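Local structure of Lin2722 protein (Listeria innocua, 3DS8) at residues Ile7-Ser12 and Lys78-Ala83; Thr123-Val128 and Lys241-Glu246; Ala209-Ile214 and Thr235-Glu240. The protein is of unknown function but belongs to the alpha/beta hydrolase superfamily and may be a hydrolase with a catalytic triad. All coordinates share one frame; numbering follows the deposited sequence.

Contact 1. Residues Ile7-Ser12 and Lys78-Ala83. With SO4 (sulfate ion), chain C; SO4 (sulfate ion), chain B.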
loop_
_atom_site.group_PDB
_atom_site.type_symbol
_atom_site.label_atom_id
_atom_site.label_comp_id
_atom_site.label_asym_id
_atom_site.label_seq_id
_atom_site.Cartn_x
_atom_site.Cartn_y
_atom_site.Cartn_z
ATOM N N ILE A 7 -7.219 2.428 -5.233
ATOM C CA ILE A 7 -6.947 1.035 -5.608
ATOM C C ILE A 7 -6.646 0.208 -4.347
ATOM O O ILE A 7 -5.797 0.577 -3.524
ATOM C CB ILE A 7 -5.845 0.911 -6.651
ATOM C CG1 ILE A 7 -5.767 -0.507 -7.205
ATOM C CG2 ILE A 7 -4.474 1.215 -6.144
ATOM C CD1 ILE A 7 -5.130 -0.546 -8.547
ATOM N N LEU A 8 -7.333 -0.912 -4.207
ATOM C CA LEU A 8 -7.148 -1.866 -3.081
ATOM C C LEU A 8 -6.478 -3.113 -3.619
ATOM O O LEU A 8 -6.986 -3.797 -4.534
ATOM C CB LEU A 8 -8.476 -2.255 -2.441
ATOM C CG LEU A 8 -9.298 -1.062 -1.937
ATOM C CD1 LEU A 8 -10.657 -1.587 -1.352
ATOM C CD2 LEU A 8 -8.511 -0.153 -0.960
ATOM N N ILE A 9 -5.340 -3.455 -3.014
ATOM C CA ILE A 9 -4.521 -4.585 -3.474
ATOM C C ILE A 9 -4.280 -5.582 -2.337
ATOM O O ILE A 9 -3.776 -5.202 -1.279
ATOM C CB ILE A 9 -3.187 -4.159 -4.093
ATOM C CG1 ILE A 9 -3.426 -3.151 -5.209
ATOM C CG2 ILE A 9 -2.452 -5.388 -4.614
ATOM C CD1 ILE A 9 -2.188 -2.752 -5.975
ATOM N N HIS A 10 -4.629 -6.830 -2.608
ATOM C CA HIS A 10 -4.490 -7.947 -1.683
ATOM C C HIS A 10 -3.018 -8.348 -1.443
ATOM O O HIS A 10 -2.113 -7.897 -2.163
ATOM C CB HIS A 10 -5.305 -9.149 -2.205
ATOM C CG HIS A 10 -4.885 -9.632 -3.559
ATOM N ND1 HIS A 10 -3.805 -10.467 -3.749
ATOM C CD2 HIS A 10 -5.367 -9.351 -4.795
ATOM C CE1 HIS A 10 -3.684 -10.731 -5.043
ATOM N NE2 HIS A 10 -4.617 -10.067 -5.697
ATOM N N GLY A 11 -2.841 -9.209 -0.444
ATOM C CA GLY A 11 -1.591 -9.884 -0.125
ATOM C C GLY A 11 -1.468 -11.169 -0.913
ATOM O O GLY A 11 -2.386 -11.575 -1.654
ATOM N N SER A 12 -0.345 -11.843 -0.746
ATOM C CA SER A 12 -0.138 -13.094 -1.443
ATOM C C SER A 12 -1.179 -14.103 -0.956
ATOM O O SER A 12 -1.588 -14.115 0.248
ATOM C CB SER A 12 1.325 -13.570 -1.349
ATOM O OG SER A 12 1.582 -14.257 -0.160
ATOM N N LYS A 78 4.768 -4.486 -12.341
ATOM C CA LYS A 78 4.762 -4.471 -13.819
ATOM C C LYS A 78 3.385 -4.772 -14.394
ATOM O O LYS A 78 2.940 -4.100 -15.319
ATOM C CB LYS A 78 5.762 -5.491 -14.366
ATOM C CG LYS A 78 7.199 -5.154 -14.062
ATOM C CD LYS A 78 8.132 -6.183 -14.701
ATOM C CE LYS A 78 9.442 -6.273 -13.959
ATOM N NZ LYS A 78 10.049 -4.908 -13.734
ATOM N N TRP A 79 2.693 -5.757 -13.823
ATOM C CA TRP A 79 1.342 -6.098 -14.279
ATOM C C TRP A 79 0.315 -5.009 -13.925
ATOM O O TRP A 79 -0.590 -4.704 -14.722
ATOM C CB TRP A 79 0.908 -7.453 -13.738
ATOM C CG TRP A 79 1.815 -8.544 -14.127
ATOM C CD1 TRP A 79 2.606 -8.615 -15.245
ATOM C CD2 TRP A 79 2.036 -9.747 -13.398
ATOM N NE1 TRP A 79 3.346 -9.794 -15.229
ATOM C CE2 TRP A 79 3.004 -10.505 -14.107
ATOM C CE3 TRP A 79 1.527 -10.261 -12.217
ATOM C CZ2 TRP A 79 3.441 -11.760 -13.661
ATOM C CZ3 TRP A 79 1.982 -11.503 -11.765
ATOM C CH2 TRP A 79 2.893 -12.246 -12.497
ATOM N N LEU A 80 0.473 -4.422 -12.747
ATOM C CA LEU A 80 -0.354 -3.289 -12.336
ATOM C C LEU A 80 -0.206 -2.122 -13.313
ATOM O O LEU A 80 -1.212 -1.532 -13.715
ATOM C CB LEU A 80 0.018 -2.861 -10.920
ATOM C CG LEU A 80 -0.705 -1.663 -10.302
ATOM C CD1 LEU A 80 -2.193 -1.975 -10.209
ATOM C CD2 LEU A 80 -0.112 -1.369 -8.936
ATOM N N LYS A 81 1.029 -1.790 -13.694
ATOM C CA LYS A 81 1.272 -0.728 -14.689
ATOM C C LYS A 81 0.497 -0.964 -15.978
ATOM O O LYS A 81 -0.135 -0.077 -16.509
ATOM C CB LYS A 81 2.778 -0.607 -15.014
ATOM C CG LYS A 81 3.172 0.004 -16.400
ATOM C CD LYS A 81 3.315 1.451 -16.300
ATOM C CE LYS A 81 4.044 2.069 -17.507
ATOM N NZ LYS A 81 4.198 1.301 -18.790
ATOM N N ILE A 82 0.531 -2.193 -16.475
ATOM C CA ILE A 82 -0.158 -2.534 -17.717
ATOM C C ILE A 82 -1.662 -2.278 -17.561
ATOM O O ILE A 82 -2.299 -1.675 -18.428
ATOM C CB ILE A 82 0.122 -3.997 -18.132
ATOM C CG1 ILE A 82 1.616 -4.154 -18.509
ATOM C CG2 ILE A 82 -0.789 -4.433 -19.281
ATOM C CD1 ILE A 82 2.083 -5.618 -18.625
ATOM N N ALA A 83 -2.199 -2.707 -16.437
ATOM C CA ALA A 83 -3.618 -2.514 -16.123
ATOM C C ALA A 83 -3.968 -1.036 -15.876
ATOM O O ALA A 83 -5.047 -0.554 -16.294
ATOM C CB ALA A 83 -3.994 -3.366 -14.930
HETATM S S SO4 C . -5.062 -11.256 1.872
HETATM O O1 SO4 C . -5.056 -9.970 1.465
HETATM O O2 SO4 C . -4.743 -11.432 3.323
HETATM O O3 SO4 C . -6.403 -11.843 1.673
HETATM O O4 SO4 C . -4.044 -12.045 1.113
HETATM S S SO4 B . 2.657 -11.535 1.859
HETATM O O1 SO4 B . 3.741 -10.614 2.268
HETATM O O2 SO4 B . 1.885 -11.972 3.008
HETATM O O3 SO4 B . 1.718 -10.868 0.949
HETATM O O4 SO4 B . 3.295 -12.714 1.202
#
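Where I7 and I9 meet L80 the contact is wholly aliphatic, and the flat group that matters beside it is the imidazole of H10, held through both ring nitrogens. ND1 donates to G11 O over 2.8 Å, almost straight at 171°. The acceptor lies in the imidazole plane, whereas the donor stands above the plane of the G11 carbonyl. At the other end of the ring NE2 accepts the N-H of F66, and the indole of W76 meets the imidazole with the planes about 75° apart. These partners hold the ring's rotation and are consistent with a proton on ND1.

In the apolar contact itself L80 uses its two branches separately, one for each isoleucine. L80 CD1 reaches I7 CD1 at 3.7 Å, the side chains sliding past each other in opposite directions. Its second branch, CD2, approaches I9 CD1 at 3.9 Å on an oblique crossing. With CG turned away from the backbone N (chi1 178°), L80 directs both methyls from the helix to the strand. I7 and I9, two positions apart on strand 6-9, point to the same face of the sheet, the one on which helix 73-91 lies, as helices flank the sheet in other alpha/beta hydrolases.

Beyond the strand, H10-G11 leads into what looks like the oxyanion region and to two sulfates, both probably from the crystallisation liquor. G11 N gives a hydrogen bond of 3.0 Å to O1 of the chain C sulfate, which N103 N and H222 NE2 also hold, consistent with an oxyanion hole beside the proposed triad S102, H222 and D188. The chain B sulfate takes S12 N at 2.8 Å on O3 and S12 OG at 2.7 Å on O4; S18 OG also binds it, and Q70 OE1 meets S12 OG.

Contact 2. Residues Thr123-Val128 and Lys241-Glu246. With SO4 (sulfate ion), chain F.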
loop_
_atom_site.group_PDB
_atom_site.type_symbol
_atom_site.label_atom_id
_atom_site.label_comp_id
_atom_site.label_asym_id
_atom_site.label_seq_id
_atom_site.Cartn_x
_atom_site.Cartn_y
_atom_site.Cartn_z
ATOM N N THR A 123 -0.670 8.868 -11.443
ATOM C CA THR A 123 0.412 9.052 -10.489
ATOM C C THR A 123 -0.128 8.608 -9.114
ATOM O O THR A 123 -1.234 8.999 -8.738
ATOM C CB THR A 123 0.816 10.522 -10.349
ATOM O OG1 THR A 123 -0.317 11.270 -9.932
ATOM C CG2 THR A 123 1.256 11.096 -11.610
ATOM N N LEU A 124 0.636 7.813 -8.375
ATOM C CA LEU A 124 0.228 7.427 -7.006
ATOM C C LEU A 124 0.402 8.645 -6.100
ATOM O O LEU A 124 1.421 9.317 -6.130
ATOM C CB LEU A 124 1.081 6.274 -6.489
ATOM C CG LEU A 124 0.641 5.505 -5.280
ATOM C CD1 LEU A 124 -0.749 4.877 -5.459
ATOM C CD2 LEU A 124 1.727 4.415 -5.006
ATOM N N ARG A 125 -0.632 8.955 -5.350
ATOM C CA ARG A 125 -0.647 10.070 -4.443
ATOM C C ARG A 125 -0.496 9.567 -2.992
ATOM O O ARG A 125 0.544 9.758 -2.373
ATOM C CB ARG A 125 -1.916 10.892 -4.633
ATOM C CG ARG A 125 -1.982 12.116 -3.709
ATOM C CD ARG A 125 -3.302 12.843 -3.769
ATOM N NE ARG A 125 -4.419 12.068 -3.247
ATOM C CZ ARG A 125 -5.578 12.609 -2.886
ATOM N NH1 ARG A 125 -5.775 13.926 -2.997
ATOM N NH2 ARG A 125 -6.525 11.853 -2.400
ATOM N N LYS A 126 -1.524 8.927 -2.458
ATOM C CA LYS A 126 -1.444 8.334 -1.107
ATOM C C LYS A 126 -1.187 6.848 -1.251
ATOM O O LYS A 126 -1.813 6.194 -2.087
ATOM C CB LYS A 126 -2.722 8.539 -0.350
ATOM C CG LYS A 126 -3.015 10.020 -0.054
ATOM C CD LYS A 126 -4.391 10.179 0.492
ATOM C CE LYS A 126 -4.751 11.588 0.761
ATOM N NZ LYS A 126 -4.188 12.167 1.994
ATOM N N LEU A 127 -0.291 6.317 -0.443
ATOM C CA LEU A 127 0.108 4.913 -0.452
ATOM C C LEU A 127 0.010 4.407 0.981
ATOM O O LEU A 127 0.735 4.877 1.851
ATOM C CB LEU A 127 1.548 4.741 -0.931
ATOM C CG LEU A 127 2.098 3.356 -1.273
ATOM C CD1 LEU A 127 3.516 3.535 -1.921
ATOM C CD2 LEU A 127 2.104 2.412 -0.056
ATOM N N VAL A 128 -0.917 3.490 1.227
ATOM C CA VAL A 128 -1.043 2.806 2.512
ATOM C C VAL A 128 -0.568 1.361 2.392
ATOM O O VAL A 128 -1.029 0.573 1.531
ATOM C CB VAL A 128 -2.505 2.834 3.047
ATOM C CG1 VAL A 128 -2.602 2.127 4.427
ATOM C CG2 VAL A 128 -3.054 4.262 3.151
ATOM N N LYS A 241 -9.108 12.442 5.543
ATOM C CA LYS A 241 -8.986 13.543 6.531
ATOM C C LYS A 241 -7.616 14.188 6.521
ATOM O O LYS A 241 -7.513 15.427 6.617
ATOM C CB LYS A 241 -9.315 13.039 7.936
ATOM C CG LYS A 241 -10.728 12.534 8.082
ATOM C CD LYS A 241 -11.715 13.619 7.785
ATOM C CE LYS A 241 -13.137 13.266 8.173
ATOM N NZ LYS A 241 -13.986 14.464 8.185
ATOM N N PHE A 242 -6.576 13.375 6.379
ATOM C CA PHE A 242 -5.212 13.869 6.378
ATOM C C PHE A 242 -4.936 14.705 5.128
ATOM O O PHE A 242 -5.101 14.235 3.999
ATOM C CB PHE A 242 -4.209 12.723 6.467
ATOM C CG PHE A 242 -2.767 13.190 6.388
ATOM C CD1 PHE A 242 -2.224 13.915 7.402
ATOM C CD2 PHE A 242 -1.988 12.907 5.267
ATOM C CE1 PHE A 242 -0.899 14.374 7.343
ATOM C CE2 PHE A 242 -0.658 13.368 5.189
ATOM C CZ PHE A 242 -0.122 14.084 6.235
ATOM N N LYS A 243 -4.465 15.927 5.346
ATOM C CA LYS A 243 -4.112 16.792 4.231
ATOM C C LYS A 243 -2.896 17.594 4.673
ATOM O O LYS A 243 -2.829 18.026 5.815
ATOM C CB LYS A 243 -5.280 17.731 3.908
ATOM C CG LYS A 243 -6.571 17.065 3.341
ATOM C CD LYS A 243 -6.564 16.966 1.770
ATOM C CE LYS A 243 -7.678 16.021 1.164
ATOM N NZ LYS A 243 -7.470 15.659 -0.335
ATOM N N THR A 244 -1.930 17.779 3.784
ATOM C CA THR A 244 -0.762 18.606 4.120
ATOM C C THR A 244 -0.187 19.195 2.843
ATOM O O THR A 244 -0.240 18.584 1.781
ATOM C CB THR A 244 0.354 17.783 4.909
ATOM O OG1 THR A 244 1.354 18.694 5.436
ATOM C CG2 THR A 244 1.014 16.740 4.001
ATOM N N ASP A 245 0.304 20.415 2.950
ATOM C CA ASP A 245 1.185 20.956 1.918
ATOM C C ASP A 245 2.644 20.932 2.373
ATOM O O ASP A 245 3.558 20.912 1.520
ATOM C CB ASP A 245 0.740 22.359 1.567
ATOM C CG ASP A 245 -0.624 22.371 0.912
ATOM O OD1 ASP A 245 -0.879 21.470 0.069
ATOM O OD2 ASP A 245 -1.420 23.281 1.241
ATOM N N GLU A 246 2.861 20.933 3.689
ATOM C CA GLU A 246 4.216 20.836 4.242
ATOM C C GLU A 246 4.610 19.387 4.412
ATOM O O GLU A 246 3.771 18.499 4.528
ATOM C CB GLU A 246 4.342 21.576 5.591
ATOM C CG GLU A 246 3.558 20.951 6.740
ATOM C CD GLU A 246 3.498 21.806 8.019
ATOM O OE1 GLU A 246 4.323 22.734 8.186
ATOM O OE2 GLU A 246 2.608 21.498 8.876
HETATM S S SO4 F . -3.278 15.719 0.180
HETATM O O1 SO4 F . -3.637 16.929 -0.581
HETATM O O2 SO4 F . -2.383 16.188 1.281
HETATM O O3 SO4 F . -4.487 15.033 0.694
HETATM O O4 SO4 F . -2.674 14.702 -0.721
#
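K126 reaches across to the backbone of F242: its NZ gives a hydrogen bond of 3.0 Å to F242 O, tilted 31° from the carbonyl plane. The contact joins strand 123-130, one of the central parallel strands of the alpha/beta hydrolase sheet, to the loop between helix 229-240 and the edge strand 248-250. It is a polar junction round the K126 ammonium, with a sulfate, probably from the crystallisation liquor, at its side.

The same NZ lies 3.2 Å from sulfate O3 of chain F. Its strongest partner is F238 O, in the last turn of the helix, and E173 OE1 adds a salt bridge, while the F238 ring makes a cation-pi contact with the lysine. So many oxygens would be expected to keep the lysine charged although it is buried. Its chain runs extended to CE and bends only at the last torsion (chi4 -78°), which swings NZ among these oxygens.

Other donors and basic side chains surround the anion. K243 NZ makes a weak bond of 3.2 Å to sulfate O3, a doubtful fit because K243 CD crowds the same oxygen, and T244 N a nearly straight one of 3.0 Å to sulfate O2 (167°). R125 NH1 approaches K243 NZ to 3.6 Å, two cations close together beside the sulfate, whose negative charge probably offsets theirs and whose O3 lies over one face of the guanidinium. K126 CE also packs over a guanidinium face, offset toward the rim.

Further out, D97 positions both neighbours on the strand, OD2 forming a salt bridge with R125 NH2 and OD1 accepting K126 N. The F242 ring lies nearly parallel to that of F238. On the loop side, K208 NZ bonds to T244 O, and T244 OG1 donates to E246 O at 2.6 Å.

Contact 3. Residues Ala209-Ile214 and Thr235-Glu240; sequences AYIEDI and TYWFLE
I211 presents the end of its side chain to the two aromatic rings of W237 and F238, and this apolar meeting carries the contact. Its CD1 comes to the indole near the ring plane, at the edge of the six-membered part: 3.5 Å from W237 CH2 and 3.8 Å from CZ3. I211 and W237 extend from opposite directions. The same methyl also lies at the edge of the F238 ring, 4.1 Å from CE1, so one methyl touches two ring rims and neither ring is stacked upon it. The isoleucine is extended along CG1 (chi1 -57°, chi2 -171°), which carries CD1 out from the strand toward the helix. Beside it A209 points the same way, but its methyl packs instead on F242.

Polar interactions lie on the other face of the strand. Y210, whose CB points away from the helix, donates from OH to E212 OE2 at 2.6 Å, with the carboxylate oxygen in the plane of the phenol ring and using its anti lone pair. Y210 OH is also hydrogen-bonded to T199 OG1. The second oxygen, E212 OE1, is held by a salt bridge from R200 and by D252 N, so this buried carboxylate has partners on both oxygens, which would probably keep it ionised.

In the fold, strand 209-216 and helix 229-240 are the first two elements of a beta-alpha-beta crossover that ends in strand 248-250. The strand is bonded between 173-180 and 248-250, while the helix lies across strands further into the sheet, T235 against V128 and V99, and L239 against D97 and V99.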
loop_
_atom_site.group_PDB
_atom_site.type_symbol
_atom_site.label_atom_id
_atom_site.label_comp_id
_atom_site.label_asym_id
_atom_site.label_seq_id
_atom_site.Cartn_x
_atom_site.Cartn_y
_atom_site.Cartn_z
ATOM N N ALA A 209 4.873 13.112 2.764
ATOM C CA ALA A 209 4.452 12.682 4.077
ATOM C C ALA A 209 4.826 11.232 4.275
ATOM O O ALA A 209 4.756 10.412 3.358
ATOM C CB ALA A 209 2.948 12.856 4.254
ATOM N N TYR A 210 5.244 10.916 5.487
ATOM C CA TYR A 210 5.499 9.550 5.874
ATOM C C TYR A 210 5.058 9.400 7.307
ATOM O O TYR A 210 5.571 10.085 8.164
ATOM C CB TYR A 210 6.987 9.194 5.782
ATOM C CG TYR A 210 7.266 7.825 6.330
ATOM C CD1 TYR A 210 6.786 6.685 5.685
ATOM C CD2 TYR A 210 7.972 7.651 7.545
ATOM C CE1 TYR A 210 6.986 5.405 6.238
ATOM C CE2 TYR A 210 8.226 6.370 8.057
ATOM C CZ TYR A 210 7.705 5.247 7.389
ATOM O OH TYR A 210 7.949 3.982 7.904
ATOM N N ILE A 211 4.087 8.526 7.538
ATOM C CA ILE A 211 3.496 8.289 8.855
ATOM C C ILE A 211 3.528 6.805 9.181
ATOM O O ILE A 211 3.219 5.982 8.317
ATOM C CB ILE A 211 2.031 8.794 8.873
ATOM C CG1 ILE A 211 1.968 10.290 8.489
ATOM C CG2 ILE A 211 1.379 8.492 10.231
ATOM C CD1 ILE A 211 0.570 10.944 8.682
ATOM N N GLU A 212 3.938 6.456 10.409
ATOM C CA GLU A 212 3.919 5.079 10.871
ATOM C C GLU A 212 2.798 4.885 11.886
ATOM O O GLU A 212 2.501 5.818 12.693
ATOM C CB GLU A 212 5.265 4.763 11.556
ATOM C CG GLU A 212 6.438 4.828 10.588
ATOM C CD GLU A 212 7.774 4.494 11.202
ATOM O OE1 GLU A 212 7.920 4.555 12.430
ATOM O OE2 GLU A 212 8.701 4.143 10.413
ATOM N N ASP A 213 2.230 3.682 11.952
ATOM C CA ASP A 213 1.230 3.344 12.991
ATOM C C ASP A 213 1.473 1.891 13.353
ATOM O O ASP A 213 1.452 1.030 12.475
ATOM C CB ASP A 213 -0.202 3.465 12.416
ATOM C CG ASP A 213 -1.305 2.577 13.183
ATOM O OD1 ASP A 213 -1.762 3.127 14.172
ATOM O OD2 ASP A 213 -1.718 1.362 12.797
ATOM N N ILE A 214 1.815 1.631 14.601
ATOM C CA ILE A 214 2.018 0.252 15.079
ATOM C C ILE A 214 0.818 -0.182 15.899
ATOM O O ILE A 214 0.383 0.551 16.802
ATOM C CB ILE A 214 3.259 0.135 15.962
ATOM C CG1 ILE A 214 4.512 0.568 15.199
ATOM C CG2 ILE A 214 3.407 -1.330 16.501
ATOM C CD1 ILE A 214 5.748 0.604 16.073
ATOM N N THR A 235 -6.589 4.129 7.943
ATOM C CA THR A 235 -6.624 4.207 6.516
ATOM C C THR A 235 -7.663 5.242 6.066
ATOM O O THR A 235 -7.393 6.090 5.218
ATOM C CB THR A 235 -6.847 2.795 5.876
ATOM O OG1 THR A 235 -5.722 1.959 6.189
ATOM C CG2 THR A 235 -6.936 2.886 4.377
ATOM N N TYR A 236 -8.880 5.157 6.609
ATOM C CA TYR A 236 -9.870 6.187 6.326
ATOM C C TYR A 236 -9.322 7.565 6.616
ATOM O O TYR A 236 -9.428 8.467 5.773
ATOM C CB TYR A 236 -11.148 5.958 7.133
ATOM C CG TYR A 236 -12.081 7.134 7.065
ATOM C CD1 TYR A 236 -12.898 7.366 5.907
ATOM C CD2 TYR A 236 -12.140 8.043 8.110
ATOM C CE1 TYR A 236 -13.724 8.417 5.843
ATOM C CE2 TYR A 236 -12.958 9.141 8.039
ATOM C CZ TYR A 236 -13.749 9.326 6.905
ATOM O OH TYR A 236 -14.604 10.395 6.868
ATOM N N TRP A 237 -8.763 7.742 7.820
ATOM C CA TRP A 237 -8.192 9.033 8.212
ATOM C C TRP A 237 -7.179 9.515 7.194
ATOM O O TRP A 237 -7.214 10.664 6.798
ATOM C CB TRP A 237 -7.539 8.946 9.598
ATOM C CG TRP A 237 -6.731 10.151 9.930
ATOM C CD1 TRP A 237 -7.188 11.318 10.380
ATOM C CD2 TRP A 237 -5.326 10.276 9.828
ATOM N NE1 TRP A 237 -6.155 12.208 10.547
ATOM C CE2 TRP A 237 -4.997 11.588 10.221
ATOM C CE3 TRP A 237 -4.302 9.413 9.446
ATOM C CZ2 TRP A 237 -3.709 12.052 10.225
ATOM C CZ3 TRP A 237 -3.023 9.889 9.464
ATOM C CH2 TRP A 237 -2.747 11.192 9.874
ATOM N N PHE A 238 -6.258 8.627 6.782
ATOM C CA PHE A 238 -5.212 9.039 5.861
ATOM C C PHE A 238 -5.780 9.398 4.489
ATOM O O PHE A 238 -5.382 10.385 3.860
ATOM C CB PHE A 238 -4.213 7.909 5.742
ATOM C CG PHE A 238 -2.927 8.289 5.093
ATOM C CD1 PHE A 238 -2.057 9.175 5.725
ATOM C CD2 PHE A 238 -2.561 7.739 3.868
ATOM C CE1 PHE A 238 -0.797 9.451 5.158
ATOM C CE2 PHE A 238 -1.340 8.012 3.301
ATOM C CZ PHE A 238 -0.458 8.860 3.943
ATOM N N LEU A 239 -6.775 8.632 4.048
ATOM C CA LEU A 239 -7.366 8.840 2.724
ATOM C C LEU A 239 -8.313 10.010 2.667
ATOM O O LEU A 239 -8.405 10.656 1.631
ATOM C CB LEU A 239 -8.093 7.572 2.223
ATOM C CG LEU A 239 -7.294 6.300 1.947
ATOM C CD1 LEU A 239 -8.263 5.116 1.642
ATOM C CD2 LEU A 239 -6.270 6.536 0.812
ATOM N N GLU A 240 -9.028 10.290 3.751
ATOM C CA GLU A 240 -10.120 11.238 3.671
ATOM C C GLU A 240 -9.966 12.476 4.536
ATOM O O GLU A 240 -10.654 13.435 4.286
ATOM C CB GLU A 240 -11.440 10.531 3.991
ATOM C CG GLU A 240 -11.788 9.418 2.990
ATOM C CD GLU A 240 -11.861 9.858 1.544
ATOM O OE1 GLU A 240 -12.263 11.000 1.294
ATOM O OE2 GLU A 240 -11.519 9.014 0.671
#

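From the N terminus, contact 1 is the first to close: strand 6-9 meets helix 73-91 after 65 intervening residues, tying the first strand of the chain, central in the sheet, to the helix that leads into strand 95-101. Contact 2 opens later, at strand 123-130, and closes only at 241-246, a loop of 112 residues. Contact 3 nests inside it, joining strand 209-216 to helix 229-240; segment 241-246 of contact 2 follows directly on that helix, and the two touch, as where F242 N lies 2.8 Å from W237 O. No loops cross. Contacts 1 and 3 stand on opposite sides of the chain's centre, about 20 Å apart between centres, yet all three contacts reach the same sheet.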